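Local coordinates for protein 5-carboxyvanillate decarboxylase (Sphingomonas paucimobilis, PDB 4L6D) that probably catalyses the decarboxylation of 5-carboxyvanillate, as a manganese-binding lyase of the amidohydrolase fold, at residues 83-86 with 87-90; 92-95 with 96-100; 225-228 with 229-232; 256-259 with 260-263. One frame throughout, in Å; residues are numbered along the deposited sequence.

Interaction 1: residues 83-86 with 87-90; sequences MFDA and ETGT. With VNL (4-hydroxy-3-methoxybenzoate), chain K.
The chain enters helix 86-106 at D85, the N-cap residue, and the first helical bonds run from G89 N to D85 O (2.9 Å) and from T90 N to A86 O. The D85 side chain closes the cap. Its CG sits between the backbone N and the carbonyl carbon (chi1 59°), which swings OD1 back over the first turn. There OD1 takes two bonds from T88, both arriving from the same face of the carboxylate: T88 N lies at 2.8 Å from D85 OD1, nearly in line with its C-O bond, while T88 OG1 donates from the syn side, tilted out of the plane. A second hydroxyl follows: T90 OG1 donates back across one turn to A86 O at 2.8 Å from above the carbonyl plane, on the face opposite to T90 N, so this carbonyl is gripped twice. T90 CG2, anti to the backbone N, lies 3.6 Å from CM1 of a bound vanillate. T88 CG2 leans on F84 CB (3.8 Å), crossing the phenylalanine side chain at about a right angle. This helix start follows the loop after strand 71-76; F84 packs against A19 and L20 of helix 14-23, and its backbone O is hydrogen-bonded to Q120 NE2.

Interaction 2: residues 92-95 with 96-100; sequences LARI and ANDLM. With VNL (4-hydroxy-3-methoxybenzoate), chain K.
R94 leaves the helix with CG anti to the backbone N (chi1 -167°), and bends at chi2 and chi3 fold its guanidinium along the helix, where NH2 meets the D98 carboxylate one turn on. This i to i+4 salt bridge measures 2.9 Å from R94 NH2 to D98 OD2. D98 OD2 lies close to the guanidinium plane, but NH2 meets it on the anti side and well out of the carboxylate plane, and the two flat groups are turned 46° apart. The other edge of the guanidinium holds the carboxylate of a bound vanillate with a two-pronged grip: R94 NE to VNL O1 and R94 NH1 to VNL O2, each 2.9 Å and nearly straight at 172°. I95 CG1 lies over one guanidinium face, toward its rim. On a neighbouring side of the helix, I95 and L99 run alongside each other, with I95 CG2 3.9 Å from L99 CD1. A leucine in place of R94 would probably leave the vanillate carboxylate without either donor and D98 OD2 without its mate in this helix. D98 has a second salt bridge, through OD1 to R131 of helix 122-134. Held between two carboxylates, the R94 guanidinium has its rotation fixed by three bonds, and its positive charge is likely to be stabilised by both anions.

Interaction 3: residues 225-228 with 229-232; sequences LGHM and GEAI
The edge of the H227 ring meets the E230 carboxylate, the planes 50° apart: E230 OE2 sits in the plane of the imidazole and accepts from H227 ND1 at 2.7 Å in an almost straight bond (176°). The ring reaches OE2 on its syn side, tilted out of the carboxylate plane. A bend at chi2 brings the E230 acid back beside the histidine, so that the two side chains point the same way. A water bonded to G226 N donates to the same E230 OE2 at 2.7 Å, giving that buried oxygen a second donor. The backbone from H227 to A231 has positive phi throughout, a short left-handed helical turn, in which E230 N donates to G226 O (3.0 Å). At G229 a side chain would clash with M228 O. L225 CB rests against G229 CA, and its CD1 meets I232 CD1 at 3.9 Å. The other ring nitrogen, H227 NE2, is hydrogen-bonded to OD2 of D297, a manganese ligand, consistent with E230 orienting H227 as a second-shell residue of the metal site. The turn follows strand 223-225 of the barrel, whose L225 pairs with strand 267-270; E230 and I232 pack on helix 197-211, and W235 of the second subunit lies against E230.

Interaction 4: residues 256-259 with 260-263; sequences KLKP and SEYF
K258 N donates to E261 OE1 (2.9 Å, 176°), one half of a capping box, the bond in which the N3 side chain returns to the backbone N of the N-cap residue at the start of helix 259-266. The hydrogen comes from above the carboxylate plane. One residue earlier, L257 N donates to Y262 OH at 2.9 Å, and the same hydroxyl is hydrogen-bonded to D216 OD1. The first helical bonds are Y262 N to K258 O and F263 N to P259 O, each 3.1 Å. Around these polar ties L257 and Y262, the residues before the cap and at N4, pack as a hydrophobic staple. With its CG anti to the carbonyl carbon (chi1 -65°), Y262 swings back against the incoming loop; L257 CB then makes a CH-pi contact over one face, 3.8 Å from the ring centroid. A valine in place of Y262 would probably leave L257 N and D216 OD1 without their hydroxyl partner and strip L257 of the ring it packs on. Next to this staple, the K258 side chain crosses that of E261, aliphatic part against carboxylate. S260 turns to D240 and R264 and touches another bound vanillate. Farther out on the leucine, CD1 of L257 comes to rest 3.8 Å from Y262 CE1.

From the N terminus the four contacts follow in series; none nests in or crosses another, and each closes only a turn of chain. Interaction 1 starts helix 86-106 after strand 71-76. Interaction 2 lies farther along that helix, in the beta-alpha-beta unit leading to strand 111-115; F84 CE2 packs on L92 CD1 (3.7 Å), and one vanillate touches both. Across the barrel, interaction 3 turns the chain after strand 223-225, its centre about 28 Å from that of interaction 1. Interaction 4 opens helix 259-266, which precedes strand 267-270. These last two join where I232 CG2 meets F263 CE1 at 3.5 Å.

Interaction 1: residues 83-86 with 87-90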
ATOM      1  N   MET A  83     -18.697 -14.718   4.328  1.00  6.68           N
ATOM      2  CA  MET A  83     -19.632 -13.860   5.059  1.00  7.01           C
ATOM      3  C   MET A  83     -20.696 -14.622   5.850  1.00  9.17           C
ATOM      4  O   MET A  83     -21.368 -14.042   6.699  1.00  9.32           O
ATOM      5  CB  MET A  83     -20.326 -12.866   4.130  1.00  8.21           C
ATOM      6  CG  MET A  83     -19.364 -11.953   3.401  1.00  8.19           C
ATOM      7  SD  MET A  83     -20.198 -10.604   2.565  1.00 10.13           S
ATOM      8  CE  MET A  83     -20.579  -9.536   3.956  1.00  8.48           C
ATOM      9  N   PHE A  84     -20.853 -15.912   5.564  1.00  7.49           N
ATOM     10  CA  PHE A  84     -21.911 -16.717   6.165  1.00  8.02           C
ATOM     11  C   PHE A  84     -21.521 -17.243   7.546  1.00  8.12           C
ATOM     12  O   PHE A  84     -20.351 -17.212   7.928  1.00  9.19           O
ATOM     13  CB  PHE A  84     -22.253 -17.900   5.246  1.00 11.64           C
ATOM     14  CG  PHE A  84     -22.554 -17.501   3.823  1.00 10.78           C
ATOM     15  CD1 PHE A  84     -23.493 -16.526   3.546  1.00 13.48           C
ATOM     16  CD2 PHE A  84     -21.888 -18.099   2.764  1.00  9.16           C
ATOM     17  CE1 PHE A  84     -23.765 -16.157   2.240  1.00 12.90           C
ATOM     18  CE2 PHE A  84     -22.160 -17.731   1.454  1.00 10.79           C
ATOM     19  CZ  PHE A  84     -23.102 -16.757   1.194  1.00  8.93           C
ATOM     20  N   ASP A  85     -22.493 -17.747   8.296  1.00 10.88           N
ATOM     21  CA  ASP A  85     -22.151 -18.440   9.534  1.00 11.36           C
ATOM     22  C   ASP A  85     -21.354 -19.702   9.205  1.00 12.25           C
ATOM     23  O   ASP A  85     -21.282 -20.115   8.042  1.00 12.15           O
ATOM     24  CB  ASP A  85     -23.393 -18.767  10.362  1.00 14.02           C
ATOM     25  CG  ASP A  85     -24.383 -19.642   9.620  1.00 22.34           C
ATOM     26  OD1 ASP A  85     -24.026 -20.779   9.254  1.00 18.39           O
ATOM     27  OD2 ASP A  85     -25.536 -19.203   9.426  1.00 35.07           O
ATOM     28  N   ALA A  86     -20.748 -20.305  10.221  1.00 10.27           N
ATOM     29  CA  ALA A  86     -19.834 -21.427   9.994  1.00  8.59           C
ATOM     30  C   ALA A  86     -20.470 -22.616   9.262  1.00  9.34           C
ATOM     31  O   ALA A  86     -19.895 -23.118   8.297  1.00  9.95           O
ATOM     32  CB  ALA A  86     -19.215 -21.879  11.311  1.00 13.44           C
ATOM     33  N   GLU A  87     -21.642 -23.063   9.702  1.00 10.10           N
ATOM     34  CA  GLU A  87     -22.251 -24.240   9.088  1.00 11.90           C
ATOM     35  C   GLU A  87     -22.667 -23.970   7.647  1.00 11.43           C
ATOM     36  O   GLU A  87     -22.495 -24.812   6.774  1.00 11.57           O
ATOM     37  CB  GLU A  87     -23.448 -24.721   9.905  1.00 16.69           C
ATOM     38  CG  GLU A  87     -23.115 -25.008  11.360  1.00 26.63           C
ATOM     39  CD  GLU A  87     -23.437 -23.838  12.291  1.00 36.79           C
ATOM     40  OE1 GLU A  87     -22.950 -22.702  12.055  1.00 28.04           O
ATOM     41  OE2 GLU A  87     -24.186 -24.064  13.269  1.00 44.50           O
ATOM     42  N   THR A  88     -23.224 -22.790   7.408  1.00 10.76           N
ATOM     43  CA  THR A  88     -23.628 -22.396   6.063  1.00 10.79           C
ATOM     44  C   THR A  88     -22.420 -22.280   5.144  1.00 10.50           C
ATOM     45  O   THR A  88     -22.438 -22.763   4.011  1.00  9.60           O
ATOM     46  CB  THR A  88     -24.391 -21.058   6.091  1.00 11.08           C
ATOM     47  OG1 THR A  88     -25.566 -21.198   6.903  1.00 13.16           O
ATOM     48  CG2 THR A  88     -24.788 -20.624   4.686  1.00 11.39           C
ATOM     49  N   GLY A  89     -21.366 -21.637   5.632  1.00  8.12           N
ATOM     50  CA  GLY A  89     -20.153 -21.487   4.847  1.00  7.86           C
ATOM     51  C   GLY A  89     -19.539 -22.830   4.496  1.00  8.73           C
ATOM     52  O   GLY A  89     -19.093 -23.042   3.372  1.00  7.58           O
ATOM     53  N   THR A  90     -19.496 -23.726   5.473  1.00  8.37           N
ATOM     54  CA  THR A  90     -18.916 -25.051   5.274  1.00  8.99           C
ATOM     55  C   THR A  90     -19.685 -25.842   4.213  1.00  8.09           C
ATOM     56  O   THR A  90     -19.086 -26.381   3.277  1.00  8.89           O
ATOM     57  CB  THR A  90     -18.866 -25.833   6.588  1.00 10.24           C
ATOM     58  OG1 THR A  90     -18.076 -25.098   7.533  1.00  8.17           O
ATOM     59  CG2 THR A  90     -18.235 -27.216   6.368  1.00 11.27           C
TER
HETATM   60  C1  VNL K 403     -22.478 -30.113   4.738  1.00  9.80           C
HETATM   61  CO1 VNL K 403     -21.390 -29.414   5.292  1.00 10.31           C
HETATM   62  CO2 VNL K 403     -23.711 -30.213   5.424  1.00 12.63           C
HETATM   63  CM1 VNL K 403     -21.508 -28.788   6.546  1.00 11.52           C
HETATM   64  CM2 VNL K 403     -23.852 -29.593   6.665  1.00 14.01           C
HETATM   65  OM  VNL K 403     -25.005 -29.620   7.400  1.00 15.99           O
HETATM   66  CZ  VNL K 403     -22.715 -28.849   7.240  1.00 14.24           C
HETATM   67  CC  VNL K 403     -22.328 -30.782   3.401  1.00 11.60           C
HETATM   68  CV  VNL K 403     -26.209 -30.211   6.858  1.00 19.95           C
HETATM   69  O1  VNL K 403     -21.183 -30.985   2.930  1.00 11.55           O
HETATM   70  O2  VNL K 403     -23.375 -31.128   2.795  1.00 14.45           O
HETATM   71  O3  VNL K 403     -22.885 -28.300   8.492  1.00 17.12           O

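Interaction 2: residues 92-95 with 96-100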
ATOM      1  N   LEU A  92     -21.712 -24.632   1.864  1.00  8.08           N
ATOM      2  CA  LEU A  92     -21.634 -24.003   0.552  1.00  8.98           C
ATOM      3  C   LEU A  92     -20.259 -24.140  -0.088  1.00  8.70           C
ATOM      4  O   LEU A  92     -20.150 -24.224  -1.306  1.00  8.73           O
ATOM      5  CB  LEU A  92     -22.069 -22.540   0.613  1.00  7.92           C
ATOM      6  CG  LEU A  92     -23.574 -22.384   0.815  1.00 10.56           C
ATOM      7  CD1 LEU A  92     -23.904 -20.909   0.992  1.00 11.33           C
ATOM      8  CD2 LEU A  92     -24.346 -22.998  -0.363  1.00  9.30           C
ATOM      9  N   ALA A  93     -19.205 -24.162   0.721  1.00  8.00           N
ATOM     10  CA  ALA A  93     -17.877 -24.363   0.158  1.00  6.96           C
ATOM     11  C   ALA A  93     -17.795 -25.749  -0.455  1.00  7.06           C
ATOM     12  O   ALA A  93     -17.265 -25.916  -1.553  1.00  6.88           O
ATOM     13  CB  ALA A  93     -16.791 -24.173   1.220  1.00  7.13           C
ATOM     14  N   ARG A  94     -18.319 -26.739   0.256  1.00  7.43           N
ATOM     15  CA  ARG A  94     -18.299 -28.106  -0.241  1.00  7.67           C
ATOM     16  C   ARG A  94     -19.052 -28.189  -1.570  1.00  7.90           C
ATOM     17  O   ARG A  94     -18.556 -28.785  -2.534  1.00  7.69           O
ATOM     18  CB  ARG A  94     -18.887 -29.058   0.810  1.00  8.12           C
ATOM     19  CG  ARG A  94     -18.646 -30.543   0.540  1.00  8.39           C
ATOM     20  CD  ARG A  94     -19.628 -31.109  -0.463  1.00 11.55           C
ATOM     21  NE  ARG A  94     -20.991 -31.085   0.061  1.00 10.96           N
ATOM     22  CZ  ARG A  94     -22.081 -31.204  -0.686  1.00  9.28           C
ATOM     23  NH1 ARG A  94     -23.272 -31.186  -0.111  1.00 11.30           N
ATOM     24  NH2 ARG A  94     -21.974 -31.330  -2.004  1.00 11.96           N
ATOM     25  N   ILE A  95     -20.239 -27.583  -1.621  1.00  7.89           N
ATOM     26  CA  ILE A  95     -21.059 -27.593  -2.832  1.00  8.27           C
ATOM     27  C   ILE A  95     -20.369 -26.844  -3.965  1.00  8.54           C
ATOM     28  O   ILE A  95     -20.277 -27.341  -5.095  1.00  8.36           O
ATOM     29  CB  ILE A  95     -22.449 -26.994  -2.554  1.00  8.29           C
ATOM     30  CG1 ILE A  95     -23.266 -27.950  -1.678  1.00  9.03           C
ATOM     31  CG2 ILE A  95     -23.187 -26.673  -3.859  1.00  9.87           C
ATOM     32  CD1 ILE A  95     -24.526 -27.325  -1.110  1.00 10.09           C
ATOM     33  N   ALA A  96     -19.851 -25.658  -3.655  1.00  7.67           N
ATOM     34  CA  ALA A  96     -19.163 -24.856  -4.660  1.00  7.71           C
ATOM     35  C   ALA A  96     -17.922 -25.571  -5.182  1.00  7.69           C
ATOM     36  O   ALA A  96     -17.560 -25.432  -6.353  1.00  7.50           O
ATOM     37  CB  ALA A  96     -18.784 -23.499  -4.106  1.00  7.68           C
ATOM     38  N   ASN A  97     -17.259 -26.337  -4.315  1.00  7.37           N
ATOM     39  CA  ASN A  97     -16.088 -27.100  -4.757  1.00  8.17           C
ATOM     40  C   ASN A  97     -16.458 -28.263  -5.669  1.00  7.00           C
ATOM     41  O   ASN A  97     -15.774 -28.531  -6.662  1.00  7.15           O
ATOM     42  CB  ASN A  97     -15.272 -27.604  -3.566  1.00  6.71           C
ATOM     43  CG  ASN A  97     -14.538 -26.487  -2.856  1.00  6.38           C
ATOM     44  OD1 ASN A  97     -14.319 -25.416  -3.419  1.00  6.34           O
ATOM     45  ND2 ASN A  97     -14.123 -26.748  -1.622  1.00  7.99           N
ATOM     46  N   ASP A  98     -17.555 -28.949  -5.354  1.00  7.39           N
ATOM     47  CA  ASP A  98     -18.047 -29.994  -6.244  1.00  8.49           C
ATOM     48  C   ASP A  98     -18.408 -29.396  -7.596  1.00  8.81           C
ATOM     49  O   ASP A  98     -18.103 -29.975  -8.637  1.00  8.48           O
ATOM     50  CB  ASP A  98     -19.281 -30.682  -5.661  1.00  8.19           C
ATOM     51  CG  ASP A  98     -18.948 -31.646  -4.548  1.00 12.05           C
ATOM     52  OD1 ASP A  98     -17.761 -31.983  -4.382  1.00 11.56           O
ATOM     53  OD2 ASP A  98     -19.890 -32.094  -3.857  1.00 13.44           O
ATOM     54  N   LEU A  99     -19.072 -28.242  -7.579  1.00  7.74           N
ATOM     55  CA  LEU A  99     -19.483 -27.605  -8.825  1.00  8.64           C
ATOM     56  C   LEU A  99     -18.272 -27.094  -9.611  1.00  7.90           C
ATOM     57  O   LEU A  99     -18.241 -27.185 -10.838  1.00  9.15           O
ATOM     58  CB  LEU A  99     -20.488 -26.479  -8.553  1.00  7.72           C
ATOM     59  CG  LEU A  99     -21.862 -26.990  -8.110  1.00  8.68           C
ATOM     60  CD1 LEU A  99     -22.752 -25.841  -7.671  1.00 10.62           C
ATOM     61  CD2 LEU A  99     -22.530 -27.764  -9.239  1.00 10.23           C
ATOM     62  N   MET A 100     -17.275 -26.573  -8.901  1.00  6.81           N
ATOM     63  CA  MET A 100     -16.025 -26.179  -9.549  1.00  7.25           C
ATOM     64  C   MET A 100     -15.351 -27.373 -10.238  1.00  6.97           C
ATOM     65  O   MET A 100     -14.948 -27.288 -11.402  1.00  7.66           O
ATOM     66  CB  MET A 100     -15.057 -25.563  -8.538  1.00  9.23           C
ATOM     67  CG  MET A 100     -13.716 -25.145  -9.153  1.00  7.78           C
ATOM     68  SD  MET A 100     -13.876 -23.716 -10.241  1.00  6.76           S
ATOM     69  CE  MET A 100     -13.989 -22.401  -9.040  1.00  6.05           C
TER
HETATM   70  C1  VNL K 403     -22.478 -30.113   4.738  1.00  9.80           C
HETATM   71  CO1 VNL K 403     -21.390 -29.414   5.292  1.00 10.31           C
HETATM   72  CO2 VNL K 403     -23.711 -30.213   5.424  1.00 12.63           C
HETATM   73  CM1 VNL K 403     -21.508 -28.788   6.546  1.00 11.52           C
HETATM   74  CM2 VNL K 403     -23.852 -29.593   6.665  1.00 14.01           C
HETATM   75  OM  VNL K 403     -25.005 -29.620   7.400  1.00 15.99           O
HETATM   76  CZ  VNL K 403     -22.715 -28.849   7.240  1.00 14.24           C
HETATM   77  CC  VNL K 403     -22.328 -30.782   3.401  1.00 11.60           C
HETATM   78  CV  VNL K 403     -26.209 -30.211   6.858  1.00 19.95           C
HETATM   79  O1  VNL K 403     -21.183 -30.985   2.930  1.00 11.55           O
HETATM   80  O2  VNL K 403     -23.375 -31.128   2.795  1.00 14.45           O
HETATM   81  O3  VNL K 403     -22.885 -28.300   8.492  1.00 17.12           O

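Interaction 3: residues 225-228 with 229-232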
ATOM      1  N   LEU A 225      -0.604 -13.779  -4.730  1.00  4.22           N
ATOM      2  CA  LEU A 225      -1.285 -12.489  -4.623  1.00  6.29           C
ATOM      3  C   LEU A 225      -1.453 -11.830  -5.985  1.00  6.40           C
ATOM      4  O   LEU A 225      -0.487 -11.700  -6.748  1.00  6.82           O
ATOM      5  CB  LEU A 225      -0.487 -11.548  -3.720  1.00  4.46           C
ATOM      6  CG  LEU A 225      -0.331 -11.957  -2.258  1.00  3.52           C
ATOM      7  CD1 LEU A 225       0.554 -10.921  -1.566  1.00  7.29           C
ATOM      8  CD2 LEU A 225      -1.677 -12.027  -1.558  1.00  5.84           C
ATOM      9  N   GLY A 226      -2.676 -11.400  -6.279  1.00  5.65           N
ATOM     10  CA  GLY A 226      -2.967 -10.705  -7.517  1.00  5.57           C
ATOM     11  C   GLY A 226      -2.584  -9.234  -7.472  1.00  4.08           C
ATOM     12  O   GLY A 226      -1.946  -8.770  -6.521  1.00  4.36           O
ATOM     13  N   HIS A 227      -2.952  -8.509  -8.524  1.00  3.70           N
ATOM     14  CA  HIS A 227      -2.765  -7.056  -8.564  1.00  5.30           C
ATOM     15  C   HIS A 227      -1.322  -6.678  -8.304  1.00  5.95           C
ATOM     16  O   HIS A 227      -1.016  -5.815  -7.469  1.00  4.76           O
ATOM     17  CB  HIS A 227      -3.773  -6.403  -7.613  1.00  5.37           C
ATOM     18  CG  HIS A 227      -5.106  -7.062  -7.716  1.00  4.68           C
ATOM     19  ND1 HIS A 227      -5.606  -7.888  -6.733  1.00  5.15           N
ATOM     20  CD2 HIS A 227      -5.966  -7.158  -8.763  1.00  5.23           C
ATOM     21  CE1 HIS A 227      -6.738  -8.428  -7.152  1.00  5.24           C
ATOM     22  NE2 HIS A 227      -6.980  -7.996  -8.378  1.00  6.31           N
ATOM     23  N   MET A 228      -0.456  -7.352  -9.060  1.00  4.24           N
ATOM     24  CA  MET A 228       0.994  -7.190  -8.982  1.00  4.88           C
ATOM     25  C   MET A 228       1.483  -7.329  -7.544  1.00  5.52           C
ATOM     26  O   MET A 228       2.290  -6.540  -7.057  1.00  5.39           O
ATOM     27  CB  MET A 228       1.431  -5.865  -9.630  1.00  5.68           C
ATOM     28  CG  MET A 228       2.820  -5.925 -10.285  1.00  5.40           C
ATOM     29  SD  MET A 228       2.990  -7.130 -11.637  1.00  5.61           S
ATOM     30  CE  MET A 228       2.159  -6.249 -12.950  1.00  6.73           C
ATOM     31  N   GLY A 229       0.976  -8.357  -6.876  1.00  5.27           N
ATOM     32  CA  GLY A 229       1.387  -8.682  -5.524  1.00  5.04           C
ATOM     33  C   GLY A 229       0.864  -7.724  -4.474  1.00  4.89           C
ATOM     34  O   GLY A 229       1.446  -7.634  -3.389  1.00  5.09           O
ATOM     35  N   GLU A 230      -0.234  -7.030  -4.793  1.00  5.12           N
ATOM     36  CA  GLU A 230      -0.824  -6.035  -3.890  1.00  5.21           C
ATOM     37  C   GLU A 230       0.222  -5.032  -3.415  1.00  4.10           C
ATOM     38  O   GLU A 230       0.177  -4.554  -2.282  1.00  5.01           O
ATOM     39  CB  GLU A 230      -1.566  -6.697  -2.708  1.00  4.19           C
ATOM     40  CG  GLU A 230      -2.516  -7.831  -3.110  1.00  4.01           C
ATOM     41  CD  GLU A 230      -3.734  -7.362  -3.896  1.00  5.17           C
ATOM     42  OE1 GLU A 230      -3.894  -6.144  -4.108  1.00  5.77           O
ATOM     43  OE2 GLU A 230      -4.529  -8.232  -4.304  1.00  5.55           O
ATOM     44  N   ALA A 231       1.153  -4.739  -4.324  1.00  3.88           N
ATOM     45  CA  ALA A 231       2.256  -3.780  -4.148  1.00  3.71           C
ATOM     46  C   ALA A 231       3.341  -4.174  -3.160  1.00  4.35           C
ATOM     47  O   ALA A 231       4.317  -3.441  -3.007  1.00  4.18           O
ATOM     48  CB  ALA A 231       1.747  -2.351  -3.858  1.00  5.92           C
ATOM     49  N   ILE A 232       3.192  -5.322  -2.506  1.00  4.21           N
ATOM     50  CA  ILE A 232       4.276  -5.780  -1.637  1.00  3.78           C
ATOM     51  C   ILE A 232       5.657  -5.840  -2.346  1.00  3.80           C
ATOM     52  O   ILE A 232       6.678  -5.494  -1.737  1.00  4.69           O
ATOM     53  CB  ILE A 232       3.918  -7.080  -0.880  1.00  3.76           C
ATOM     54  CG1 ILE A 232       2.752  -6.806   0.079  1.00  5.57           C
ATOM     55  CG2 ILE A 232       5.129  -7.624  -0.138  1.00  4.55           C
ATOM     56  CD1 ILE A 232       2.097  -8.052   0.609  1.00  3.95           C
TER
HETATM   57  O   HOH W   1      -4.735 -10.945  -4.454  1.00  5.34           O

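Interaction 4: residues 256-259 with 260-263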
ATOM      1  N   LYS A 256      13.547 -16.574  10.867  1.00  6.97           N
ATOM      2  CA  LYS A 256      14.711 -17.229  10.284  1.00  7.11           C
ATOM      3  C   LYS A 256      15.251 -16.455   9.081  1.00  7.40           C
ATOM      4  O   LYS A 256      16.471 -16.354   8.906  1.00  8.25           O
ATOM      5  CB  LYS A 256      14.346 -18.658   9.875  1.00  8.40           C
ATOM      6  CG  LYS A 256      15.500 -19.464   9.301  1.00 13.98           C
ATOM      7  CD  LYS A 256      14.973 -20.792   8.733  1.00 18.26           C
ATOM      8  CE  LYS A 256      16.092 -21.616   8.103  1.00 24.79           C
ATOM      9  NZ  LYS A 256      17.100 -22.059   9.110  1.00 33.57           N
ATOM     10  N   LEU A 257      14.346 -15.906   8.271  1.00  6.64           N
ATOM     11  CA  LEU A 257      14.711 -15.193   7.048  1.00  6.25           C
ATOM     12  C   LEU A 257      14.304 -13.731   7.147  1.00  9.00           C
ATOM     13  O   LEU A 257      13.617 -13.326   8.089  1.00  7.41           O
ATOM     14  CB  LEU A 257      14.001 -15.799   5.834  1.00  7.65           C
ATOM     15  CG  LEU A 257      14.093 -17.314   5.600  1.00  8.71           C
ATOM     16  CD1 LEU A 257      13.308 -17.690   4.352  1.00  8.08           C
ATOM     17  CD2 LEU A 257      15.530 -17.783   5.484  1.00 13.72           C
ATOM     18  N   LYS A 258      14.705 -12.947   6.156  1.00  6.37           N
ATOM     19  CA  LYS A 258      14.227 -11.565   6.041  1.00  6.05           C
ATOM     20  C   LYS A 258      12.818 -11.553   5.443  1.00  6.05           C
ATOM     21  O   LYS A 258      12.452 -12.461   4.689  1.00  5.74           O
ATOM     22  CB  LYS A 258      15.148 -10.750   5.125  1.00  5.78           C
ATOM     23  CG  LYS A 258      16.593 -10.638   5.589  1.00  7.42           C
ATOM     24  CD  LYS A 258      17.429  -9.862   4.587  1.00 12.79           C
ATOM     25  CE  LYS A 258      18.902  -9.891   4.989  1.00 16.53           C
ATOM     26  NZ  LYS A 258      19.801  -9.299   3.952  1.00 25.77           N
ATOM     27  N   PRO A 259      12.021 -10.518   5.751  1.00  6.54           N
ATOM     28  CA  PRO A 259      10.684 -10.399   5.146  1.00  5.06           C
ATOM     29  C   PRO A 259      10.656 -10.618   3.625  1.00  6.22           C
ATOM     30  O   PRO A 259       9.810 -11.384   3.147  1.00  6.89           O
ATOM     31  CB  PRO A 259      10.264  -8.978   5.535  1.00  6.77           C
ATOM     32  CG  PRO A 259      10.924  -8.781   6.877  1.00  6.42           C
ATOM     33  CD  PRO A 259      12.270  -9.465   6.761  1.00  7.85           C
ATOM     34  N   SER A 260      11.578 -10.009   2.883  1.00  4.84           N
ATOM     35  CA  SER A 260      11.564 -10.126   1.425  1.00  6.34           C
ATOM     36  C   SER A 260      11.928 -11.540   0.997  1.00  6.90           C
ATOM     37  O   SER A 260      11.523 -11.999  -0.081  1.00  5.46           O
ATOM     38  CB  SER A 260      12.519  -9.119   0.773  1.00  6.42           C
ATOM     39  OG  SER A 260      13.872  -9.497   0.979  1.00  6.81           O
ATOM     40  N   GLU A 261      12.687 -12.233   1.844  1.00  5.41           N
ATOM     41  CA  GLU A 261      13.043 -13.620   1.555  1.00  6.86           C
ATOM     42  C   GLU A 261      11.856 -14.566   1.695  1.00  4.90           C
ATOM     43  O   GLU A 261      11.717 -15.492   0.899  1.00  5.43           O
ATOM     44  CB  GLU A 261      14.253 -14.076   2.383  1.00  5.35           C
ATOM     45  CG  GLU A 261      15.525 -13.335   1.975  1.00  6.12           C
ATOM     46  CD  GLU A 261      16.675 -13.477   2.953  1.00  6.27           C
ATOM     47  OE1 GLU A 261      16.471 -13.968   4.082  1.00  8.72           O
ATOM     48  OE2 GLU A 261      17.808 -13.084   2.585  1.00  9.28           O
ATOM     49  N   TYR A 262      10.998 -14.337   2.687  1.00  4.88           N
ATOM     50  CA  TYR A 262       9.711 -15.035   2.704  1.00  4.76           C
ATOM     51  C   TYR A 262       8.902 -14.703   1.470  1.00  5.15           C
ATOM     52  O   TYR A 262       8.256 -15.581   0.894  1.00  5.30           O
ATOM     53  CB  TYR A 262       8.883 -14.693   3.945  1.00  6.58           C
ATOM     54  CG  TYR A 262       9.545 -15.180   5.198  1.00  5.11           C
ATOM     55  CD1 TYR A 262       9.631 -16.543   5.470  1.00  5.28           C
ATOM     56  CD2 TYR A 262      10.140 -14.288   6.080  1.00  6.84           C
ATOM     57  CE1 TYR A 262      10.262 -17.002   6.599  1.00  6.85           C
ATOM     58  CE2 TYR A 262      10.783 -14.739   7.218  1.00  5.74           C
ATOM     59  CZ  TYR A 262      10.846 -16.101   7.474  1.00  5.77           C
ATOM     60  OH  TYR A 262      11.498 -16.570   8.593  1.00  7.33           O
ATOM     61  N   PHE A 263       8.899 -13.434   1.063  1.00  4.75           N
ATOM     62  CA  PHE A 263       8.061 -13.086  -0.067  1.00  4.14           C
ATOM     63  C   PHE A 263       8.540 -13.827  -1.318  1.00  5.68           C
ATOM     64  O   PHE A 263       7.733 -14.380  -2.054  1.00  5.43           O
ATOM     65  CB  PHE A 263       7.986 -11.571  -0.303  1.00  4.54           C
ATOM     66  CG  PHE A 263       6.849 -11.191  -1.201  1.00  5.15           C
ATOM     67  CD1 PHE A 263       5.559 -11.114  -0.699  1.00  5.62           C
ATOM     68  CD2 PHE A 263       7.045 -11.019  -2.556  1.00  5.43           C
ATOM     69  CE1 PHE A 263       4.489 -10.810  -1.520  1.00  5.95           C
ATOM     70  CE2 PHE A 263       5.974 -10.714  -3.395  1.00  5.84           C
ATOM     71  CZ  PHE A 263       4.692 -10.607  -2.873  1.00  5.73           C
TER